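Local atomic coordinates of beta-lactamase/D-alanine Carboxypeptidase (Yersinia pestis, PDB entry 3RJU), a protein that probably hydrolyses beta-lactams or cleaves D-alanyl peptides, as a serine hydrolase of the beta-lactamase and penicillin-binding protein family. Residues 27-32 with 238-243; 312-317 with 344-349. All coordinates share one frame; numbering follows the deposited sequence.

Interaction 1 (27-32 with 238-243)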
ATOM      1  N   ALA A  27     -16.203   0.184  -2.360  1.00  8.90           N
ATOM      2  CA  ALA A  27     -16.390  -0.220  -0.977  1.00  8.33           C
ATOM      3  C   ALA A  27     -15.635   0.743  -0.069  1.00  8.32           C
ATOM      4  O   ALA A  27     -14.485   1.103  -0.335  1.00  9.68           O
ATOM      5  CB  ALA A  27     -15.909  -1.652  -0.743  1.00  8.62           C
ATOM      6  N   LEU A  28     -16.292   1.137   1.018  1.00  8.96           N
ATOM      7  CA  LEU A  28     -15.735   2.074   1.987  1.00  7.70           C
ATOM      8  C   LEU A  28     -15.799   1.421   3.367  1.00  9.14           C
ATOM      9  O   LEU A  28     -16.860   0.907   3.771  1.00 10.45           O
ATOM     10  CB  LEU A  28     -16.563   3.377   1.994  1.00  9.46           C
ATOM     11  CG  LEU A  28     -16.134   4.475   2.980  1.00 10.15           C
ATOM     12  CD1 LEU A  28     -14.810   5.120   2.583  1.00 11.18           C
ATOM     13  CD2 LEU A  28     -17.229   5.538   3.040  1.00 11.70           C
ATOM     14  N   VAL A  29     -14.676   1.449   4.083  1.00  8.40           N
ATOM     15  CA  VAL A  29     -14.583   0.857   5.402  1.00 10.15           C
ATOM     16  C   VAL A  29     -14.087   1.933   6.342  1.00  9.36           C
ATOM     17  O   VAL A  29     -12.999   2.495   6.137  1.00 10.02           O
ATOM     18  CB  VAL A  29     -13.567  -0.313   5.440  1.00 10.24           C
ATOM     19  CG1 VAL A  29     -13.427  -0.864   6.869  1.00  9.92           C
ATOM     20  CG2 VAL A  29     -13.990  -1.416   4.468  1.00 13.47           C
ATOM     21  N   VAL A  30     -14.875   2.212   7.381  1.00 10.12           N
ATOM     22  CA  VAL A  30     -14.522   3.237   8.349  1.00  9.25           C
ATOM     23  C   VAL A  30     -14.429   2.605   9.728  1.00  9.77           C
ATOM     24  O   VAL A  30     -15.370   1.940  10.177  1.00 10.71           O
ATOM     25  CB  VAL A  30     -15.584   4.377   8.375  1.00  7.90           C
ATOM     26  CG1 VAL A  30     -15.221   5.444   9.409  1.00 10.27           C
ATOM     27  CG2 VAL A  30     -15.734   5.007   6.991  1.00  9.18           C
ATOM     28  N   ILE A  31     -13.305   2.825  10.410  1.00  8.79           N
ATOM     29  CA  ILE A  31     -13.156   2.391  11.790  1.00 10.48           C
ATOM     30  C   ILE A  31     -12.979   3.632  12.628  1.00 10.83           C
ATOM     31  O   ILE A  31     -12.113   4.443  12.346  1.00 11.24           O
ATOM     32  CB  ILE A  31     -11.934   1.471  11.996  1.00  9.83           C
ATOM     33  CG1 ILE A  31     -12.106   0.174  11.210  1.00 11.09           C
ATOM     34  CG2 ILE A  31     -11.752   1.167  13.499  1.00 10.84           C
ATOM     35  CD1 ILE A  31     -10.871  -0.734  11.160  1.00 11.34           C
ATOM     36  N   ASP A  32     -13.806   3.784  13.660  1.00 10.94           N
ATOM     37  CA  ASP A  32     -13.721   4.944  14.533  1.00 11.28           C
ATOM     38  C   ASP A  32     -13.926   4.431  15.949  1.00 12.29           C
ATOM     39  O   ASP A  32     -15.055   4.226  16.391  1.00 12.68           O
ATOM     40  CB  ASP A  32     -14.783   5.971  14.139  1.00 13.78           C
ATOM     41  CG  ASP A  32     -14.692   7.260  14.948  1.00 17.56           C
ATOM     42  OD1 ASP A  32     -14.237   7.230  16.116  1.00 19.16           O
ATOM     43  OD2 ASP A  32     -15.109   8.308  14.414  1.00 20.64           O
ATOM     44  N   HIS A 238      -9.840  -5.818   8.883  1.00  9.90           N
ATOM     45  CA  HIS A 238      -9.084  -6.489   9.935  1.00 12.14           C
ATOM     46  C   HIS A 238      -7.632  -6.012   9.988  1.00 11.49           C
ATOM     47  O   HIS A 238      -7.090  -5.814  11.078  1.00 13.66           O
ATOM     48  CB  HIS A 238      -9.166  -8.013   9.776  1.00 16.61           C
ATOM     49  CG  HIS A 238     -10.555  -8.551   9.915  1.00 22.88           C
ATOM     50  ND1 HIS A 238     -11.356  -8.258  10.999  1.00 27.35           N
ATOM     51  CD2 HIS A 238     -11.294  -9.348   9.107  1.00 25.43           C
ATOM     52  CE1 HIS A 238     -12.529  -8.851  10.854  1.00 28.66           C
ATOM     53  NE2 HIS A 238     -12.517  -9.519   9.713  1.00 28.54           N
ATOM     54  N   TRP A 239      -7.021  -5.801   8.822  1.00 11.35           N
ATOM     55  CA  TRP A 239      -5.645  -5.322   8.763  1.00 10.82           C
ATOM     56  C   TRP A 239      -5.538  -3.914   9.337  1.00 10.39           C
ATOM     57  O   TRP A 239      -4.670  -3.618  10.171  1.00 10.91           O
ATOM     58  CB  TRP A 239      -5.110  -5.344   7.325  1.00  9.44           C
ATOM     59  CG  TRP A 239      -3.641  -5.108   7.268  1.00  9.87           C
ATOM     60  CD1 TRP A 239      -2.672  -6.029   7.486  1.00 11.38           C
ATOM     61  CD2 TRP A 239      -2.969  -3.871   6.995  1.00  8.97           C
ATOM     62  NE1 TRP A 239      -1.427  -5.448   7.376  1.00  9.70           N
ATOM     63  CE2 TRP A 239      -1.580  -4.126   7.064  1.00  8.24           C
ATOM     64  CE3 TRP A 239      -3.403  -2.579   6.684  1.00 10.21           C
ATOM     65  CZ2 TRP A 239      -0.618  -3.132   6.847  1.00  8.25           C
ATOM     66  CZ3 TRP A 239      -2.451  -1.590   6.475  1.00 10.99           C
ATOM     67  CH2 TRP A 239      -1.073  -1.878   6.551  1.00 10.83           C
HETATM   68  N   MSE A 240      -6.437  -3.042   8.903  1.00  7.90           N
HETATM   69  CA  MSE A 240      -6.385  -1.653   9.325  1.00  9.12           C
HETATM   70  C   MSE A 240      -6.626  -1.543  10.843  1.00 10.36           C
HETATM   71  O   MSE A 240      -6.039  -0.689  11.512  1.00 10.44           O
HETATM   72  CB  MSE A 240      -7.427  -0.843   8.548  1.00 10.17           C
HETATM   73  CG  MSE A 240      -7.387   0.627   8.876  1.00 10.82           C
HETATM   74 SE   MSE A 240      -8.356   1.745   7.595  0.76 12.14          SE
HETATM   75  CE  MSE A 240     -10.164   1.154   8.007  1.00 12.31           C
ATOM     76  N   GLN A 241      -7.481  -2.408  11.379  1.00 10.15           N
ATOM     77  CA  GLN A 241      -7.846  -2.366  12.799  1.00 11.46           C
ATOM     78  C   GLN A 241      -6.626  -2.485  13.715  1.00 11.91           C
ATOM     79  O   GLN A 241      -6.625  -1.950  14.824  1.00 12.19           O
ATOM     80  CB  GLN A 241      -8.860  -3.481  13.131  1.00 11.02           C
ATOM     81  CG  GLN A 241      -9.340  -3.505  14.606  1.00 11.53           C
ATOM     82  CD  GLN A 241     -10.146  -2.285  14.970  1.00 12.21           C
ATOM     83  OE1 GLN A 241     -11.324  -2.193  14.632  1.00 13.58           O
ATOM     84  NE2 GLN A 241      -9.506  -1.317  15.626  1.00 10.63           N
ATOM     85  N   GLN A 242      -5.583  -3.189  13.274  0.51 12.66           N
ATOM     86  CA  GLN A 242      -4.427  -3.389  14.161  0.51 12.83           C
ATOM     87  C   GLN A 242      -3.660  -2.101  14.465  0.51 11.10           C
ATOM     88  O   GLN A 242      -2.846  -2.070  15.389  0.51 11.20           O
ATOM     89  CB  GLN A 242      -3.464  -4.514  13.721  0.51 15.52           C
ATOM     90  CG  GLN A 242      -3.617  -5.078  12.325  0.51 15.71           C
ATOM     91  CD  GLN A 242      -2.279  -5.426  11.666  0.51 13.66           C
ATOM     92  OE1 GLN A 242      -1.459  -6.194  12.196  0.51 17.84           O
ATOM     93  NE2 GLN A 242      -2.055  -4.860  10.515  0.51  4.47           N
ATOM     94  N   PHE A 243      -3.929  -1.035  13.714  1.00 10.22           N
ATOM     95  CA  PHE A 243      -3.286   0.256  13.999  1.00 10.04           C
ATOM     96  C   PHE A 243      -4.071   1.141  14.964  1.00 11.55           C
ATOM     97  O   PHE A 243      -3.589   2.191  15.373  1.00 13.53           O
ATOM     98  CB  PHE A 243      -3.006   1.039  12.710  1.00 10.13           C
ATOM     99  CG  PHE A 243      -2.101   0.309  11.747  1.00 10.02           C
ATOM    100  CD1 PHE A 243      -0.723   0.467  11.810  1.00 11.33           C
ATOM    101  CD2 PHE A 243      -2.630  -0.552  10.795  1.00  9.64           C
ATOM    102  CE1 PHE A 243       0.112  -0.217  10.941  1.00  9.51           C
ATOM    103  CE2 PHE A 243      -1.798  -1.240   9.921  1.00 11.05           C
ATOM    104  CZ  PHE A 243      -0.432  -1.052   9.977  1.00 10.48           C
TER

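Interaction 2 (312-317 with 344-349)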
ATOM      1  N   TYR A 312      -7.173   3.901  -1.283  1.00  7.65           N
ATOM      2  CA  TYR A 312      -6.606   4.904  -0.402  1.00  7.73           C
ATOM      3  C   TYR A 312      -6.900   4.507   1.026  1.00  8.09           C
ATOM      4  O   TYR A 312      -8.013   4.056   1.354  1.00  8.72           O
ATOM      5  CB  TYR A 312      -7.210   6.270  -0.722  1.00  7.88           C
ATOM      6  CG  TYR A 312      -6.666   7.450   0.062  1.00  8.03           C
ATOM      7  CD1 TYR A 312      -5.293   7.758   0.049  1.00  8.25           C
ATOM      8  CD2 TYR A 312      -7.523   8.276   0.802  1.00  8.20           C
ATOM      9  CE1 TYR A 312      -4.801   8.855   0.747  1.00  8.54           C
ATOM     10  CE2 TYR A 312      -7.035   9.378   1.501  1.00  8.50           C
ATOM     11  CZ  TYR A 312      -5.674   9.656   1.478  1.00  8.58           C
ATOM     12  OH  TYR A 312      -5.167  10.743   2.175  1.00  8.59           O
HETATM   13  N   MSE A 313      -5.905   4.674   1.888  1.00  8.65           N
HETATM   14  CA  MSE A 313      -6.107   4.472   3.310  1.00  8.01           C
HETATM   15  C   MSE A 313      -5.610   5.721   4.019  1.00  8.95           C
HETATM   16  O   MSE A 313      -4.506   6.194   3.731  1.00  9.75           O
HETATM   17  CB  MSE A 313      -5.324   3.253   3.816  1.00  8.49           C
HETATM   18  CG  MSE A 313      -5.554   2.988   5.299  1.00 10.06           C
HETATM   19 SE   MSE A 313      -4.716   1.361   5.927  0.76 13.81          SE
HETATM   20  CE  MSE A 313      -5.658   0.085   4.803  1.00 11.85           C
ATOM     21  N   ALA A 314      -6.431   6.273   4.910  1.00  8.55           N
ATOM     22  CA  ALA A 314      -6.059   7.481   5.635  1.00  9.10           C
ATOM     23  C   ALA A 314      -6.410   7.255   7.086  1.00  8.93           C
ATOM     24  O   ALA A 314      -7.515   6.800   7.399  1.00  8.97           O
ATOM     25  CB  ALA A 314      -6.828   8.696   5.089  1.00  9.76           C
HETATM   26  N   MSE A 315      -5.511   7.587   7.999  0.53  8.84           N
HETATM   27  CA  MSE A 315      -5.877   7.396   9.383  0.53 10.21           C
HETATM   28  C   MSE A 315      -5.237   8.406  10.299  0.53  8.19           C
HETATM   29  O   MSE A 315      -4.219   9.029   9.965  0.53  9.60           O
HETATM   30  CB  MSE A 315      -5.542   5.984   9.850  0.53 12.25           C
HETATM   31  CG  MSE A 315      -4.064   5.679   9.865  0.53 12.72           C
HETATM   32 SE   MSE A 315      -3.656   4.030  10.825  0.53 15.52          SE
HETATM   33  CE  MSE A 315      -4.431   2.724   9.597  0.53 16.64           C
ATOM     34  N   VAL A 316      -5.855   8.546  11.463  1.00  9.58           N
ATOM     35  CA  VAL A 316      -5.381   9.433  12.502  1.00 10.06           C
ATOM     36  C   VAL A 316      -5.246   8.528  13.722  1.00 10.43           C
ATOM     37  O   VAL A 316      -6.186   8.367  14.496  1.00 11.09           O
ATOM     38  CB  VAL A 316      -6.380  10.595  12.763  1.00 10.16           C
ATOM     39  CG1 VAL A 316      -5.841  11.534  13.845  1.00 12.18           C
ATOM     40  CG2 VAL A 316      -6.638  11.359  11.479  1.00 10.90           C
ATOM     41  N   PRO A 317      -4.090   7.869  13.852  1.00 12.30           N
ATOM     42  CA  PRO A 317      -3.980   6.786  14.829  1.00 13.61           C
ATOM     43  C   PRO A 317      -4.251   7.227  16.264  1.00 13.21           C
ATOM     44  O   PRO A 317      -4.811   6.468  17.038  1.00 14.58           O
ATOM     45  CB  PRO A 317      -2.527   6.306  14.668  1.00 15.36           C
ATOM     46  CG  PRO A 317      -2.160   6.700  13.282  1.00 16.16           C
ATOM     47  CD  PRO A 317      -2.883   7.981  13.005  1.00 14.28           C
ATOM     48  N   GLN A 344     -11.591  14.671   3.816  1.00  9.61           N
ATOM     49  CA  GLN A 344     -12.623  15.503   4.415  1.00 11.09           C
ATOM     50  C   GLN A 344     -13.515  14.719   5.370  1.00 10.23           C
ATOM     51  O   GLN A 344     -13.930  15.244   6.405  1.00 10.86           O
ATOM     52  CB  GLN A 344     -13.440  16.194   3.331  1.00 12.88           C
ATOM     53  CG  GLN A 344     -12.613  17.209   2.588  1.00 15.03           C
ATOM     54  CD  GLN A 344     -13.313  17.769   1.380  1.00 18.56           C
ATOM     55  OE1 GLN A 344     -14.542  17.707   1.273  1.00 20.92           O
ATOM     56  NE2 GLN A 344     -12.539  18.330   0.457  1.00 18.94           N
ATOM     57  N   LEU A 345     -13.820  13.470   5.020  1.00 10.02           N
ATOM     58  CA  LEU A 345     -14.536  12.588   5.939  1.00 10.21           C
ATOM     59  C   LEU A 345     -13.743  12.426   7.245  1.00 10.07           C
ATOM     60  O   LEU A 345     -14.291  12.549   8.342  1.00 10.55           O
ATOM     61  CB  LEU A 345     -14.785  11.223   5.294  1.00 10.11           C
ATOM     62  CG  LEU A 345     -15.331  10.102   6.201  1.00  9.09           C
ATOM     63  CD1 LEU A 345     -16.644  10.490   6.899  1.00 10.09           C
ATOM     64  CD2 LEU A 345     -15.513   8.833   5.385  1.00 10.01           C
ATOM     65  N   VAL A 346     -12.447  12.146   7.118  1.00 10.96           N
ATOM     66  CA  VAL A 346     -11.597  11.968   8.294  1.00 10.06           C
ATOM     67  C   VAL A 346     -11.618  13.251   9.145  1.00 10.51           C
ATOM     68  O   VAL A 346     -11.690  13.197  10.378  1.00 10.86           O
ATOM     69  CB  VAL A 346     -10.153  11.582   7.894  1.00  9.49           C
ATOM     70  CG1 VAL A 346      -9.210  11.698   9.079  1.00  9.66           C
ATOM     71  CG2 VAL A 346     -10.126  10.159   7.341  1.00  9.28           C
ATOM     72  N   ALA A 347     -11.604  14.399   8.480  1.00 10.56           N
ATOM     73  CA  ALA A 347     -11.615  15.683   9.187  1.00 10.44           C
ATOM     74  C   ALA A 347     -12.905  15.850  10.000  1.00 11.71           C
ATOM     75  O   ALA A 347     -12.881  16.378  11.120  1.00 12.29           O
ATOM     76  CB  ALA A 347     -11.452  16.845   8.210  1.00 12.21           C
ATOM     77  N   GLU A 348     -14.031  15.399   9.446  1.00 10.99           N
ATOM     78  CA  GLU A 348     -15.280  15.470  10.197  1.00 10.33           C
ATOM     79  C   GLU A 348     -15.282  14.459  11.357  1.00 11.55           C
ATOM     80  O   GLU A 348     -15.754  14.763  12.453  1.00 12.52           O
ATOM     81  CB  GLU A 348     -16.489  15.269   9.280  1.00 11.25           C
ATOM     82  CG  GLU A 348     -17.852  15.496   9.992  1.00 13.83           C
ATOM     83  CD  GLU A 348     -18.051  16.925  10.503  1.00 17.52           C
ATOM     84  OE1 GLU A 348     -17.481  17.862   9.904  1.00 18.33           O
ATOM     85  OE2 GLU A 348     -18.791  17.107  11.506  1.00 18.97           O
ATOM     86  N   LEU A 349     -14.737  13.264  11.117  1.00 10.69           N
ATOM     87  CA  LEU A 349     -14.715  12.237  12.147  1.00 11.06           C
ATOM     88  C   LEU A 349     -13.868  12.623  13.359  1.00 11.48           C
ATOM     89  O   LEU A 349     -14.186  12.225  14.479  1.00 13.26           O
ATOM     90  CB  LEU A 349     -14.278  10.881  11.586  1.00 11.11           C
ATOM     91  CG  LEU A 349     -15.222  10.187  10.608  1.00  9.87           C
ATOM     92  CD1 LEU A 349     -14.498   9.037   9.916  1.00  9.59           C
ATOM     93  CD2 LEU A 349     -16.513   9.688  11.284  1.00 11.46           C
TER

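Interaction 1 (27-32 with 238-243)
I31 and M240 carry the packed half of this contact, which joins strand 25-32 to helix 233-241. The fold is that of the serine beta-lactamases and DD-peptidases, with helices laid against both faces of an antiparallel sheet. Helix 233-241 comes from the long insertion between strands 35-42 and 261-264 and rests on one face. M240 is selenomethionine. Its chain runs out from the helix with CG anti to the backbone N, chi1 -177°, and then bends at the selenium, chi3 68°. The bend turns the methyl CE onto the strand. CE lies 3.7 Å from I31 CD1 and 4.0 Å from V29 CG1. It also sits 3.7 Å from the backbone O of V29, a plain van der Waals approach. V29 pairs through its backbone with F324 of strand 321-328. On the far side of the sheet, L28 and V30 face helix 6-20. M240 also touches M313 and M315, two strands further across the sheet.

The looser side is at Q241, which is partly exposed. Its CB lies 3.9 Å from I31 CD1. The chain then folds back at chi2, 66°, and brings the amide alongside CG2 and CD1 of I31. No hydrogen bond crosses between the two segments. The amide nitrogen NE2 of Q241 instead bonds to the backbone O of L244, which holds the group in place. That leaves the amide oxygen beside a methyl: Q241 OE1 is 3.6 Å from I31 CG2.

Interaction 2 (312-317 with 344-349)
V316 and V346 meet methyl to methyl. CG2 of V316 lies 3.5 Å from CG1 of V346, a close approach for two methyl groups. The two side chains cross at a slant. V346 has CG1 anti to its backbone N, chi1 168°, and this points one methyl at V316 while the other, CG2, serves A314. That second touch is looser, with A314 CB 4.3 Å from V346 CG2. One helix residue thus spans two strand residues on the same face, A314 and V316. The intervening M315 points to the opposite face.

This is the C-terminal helix 336-349 packed on the antiparallel sheet of the beta-lactamase fold, here against strand 309-316. V342, one turn before V346, also touches A314. Y312, next on this face, reaches the same helix, and its OH hydrogen-bonds to OD1 of N343.

The strand is held by its neighbours: A314 pairs through its backbone with V323, and M315 with M300. On the flank of the helix, L345 packs on Y13 and L349 on I9 of helix 6-20. A glycerol molecule, probably from the crystallisation liquor, lies about 3 Å from the side chain of V316.

From the N terminus, helix 6-20 leads into strand 25-32. About 200 residues follow, mostly outside the main sheet, before helix 233-241 returns to that strand and interaction 1 closes the long loop. Interaction 2 opens only afterwards and is much shorter: strand 309-316 turns through strand 321-328 into the C-terminal helix. The two loops follow in series, neither nested nor crossing. They use opposite faces of one sheet and join through it. In one of its two conformers, M315 of 312-317 packs on F243 and M240. On the other face, L349 touches V30 and D32, linking the last helix to the first strand.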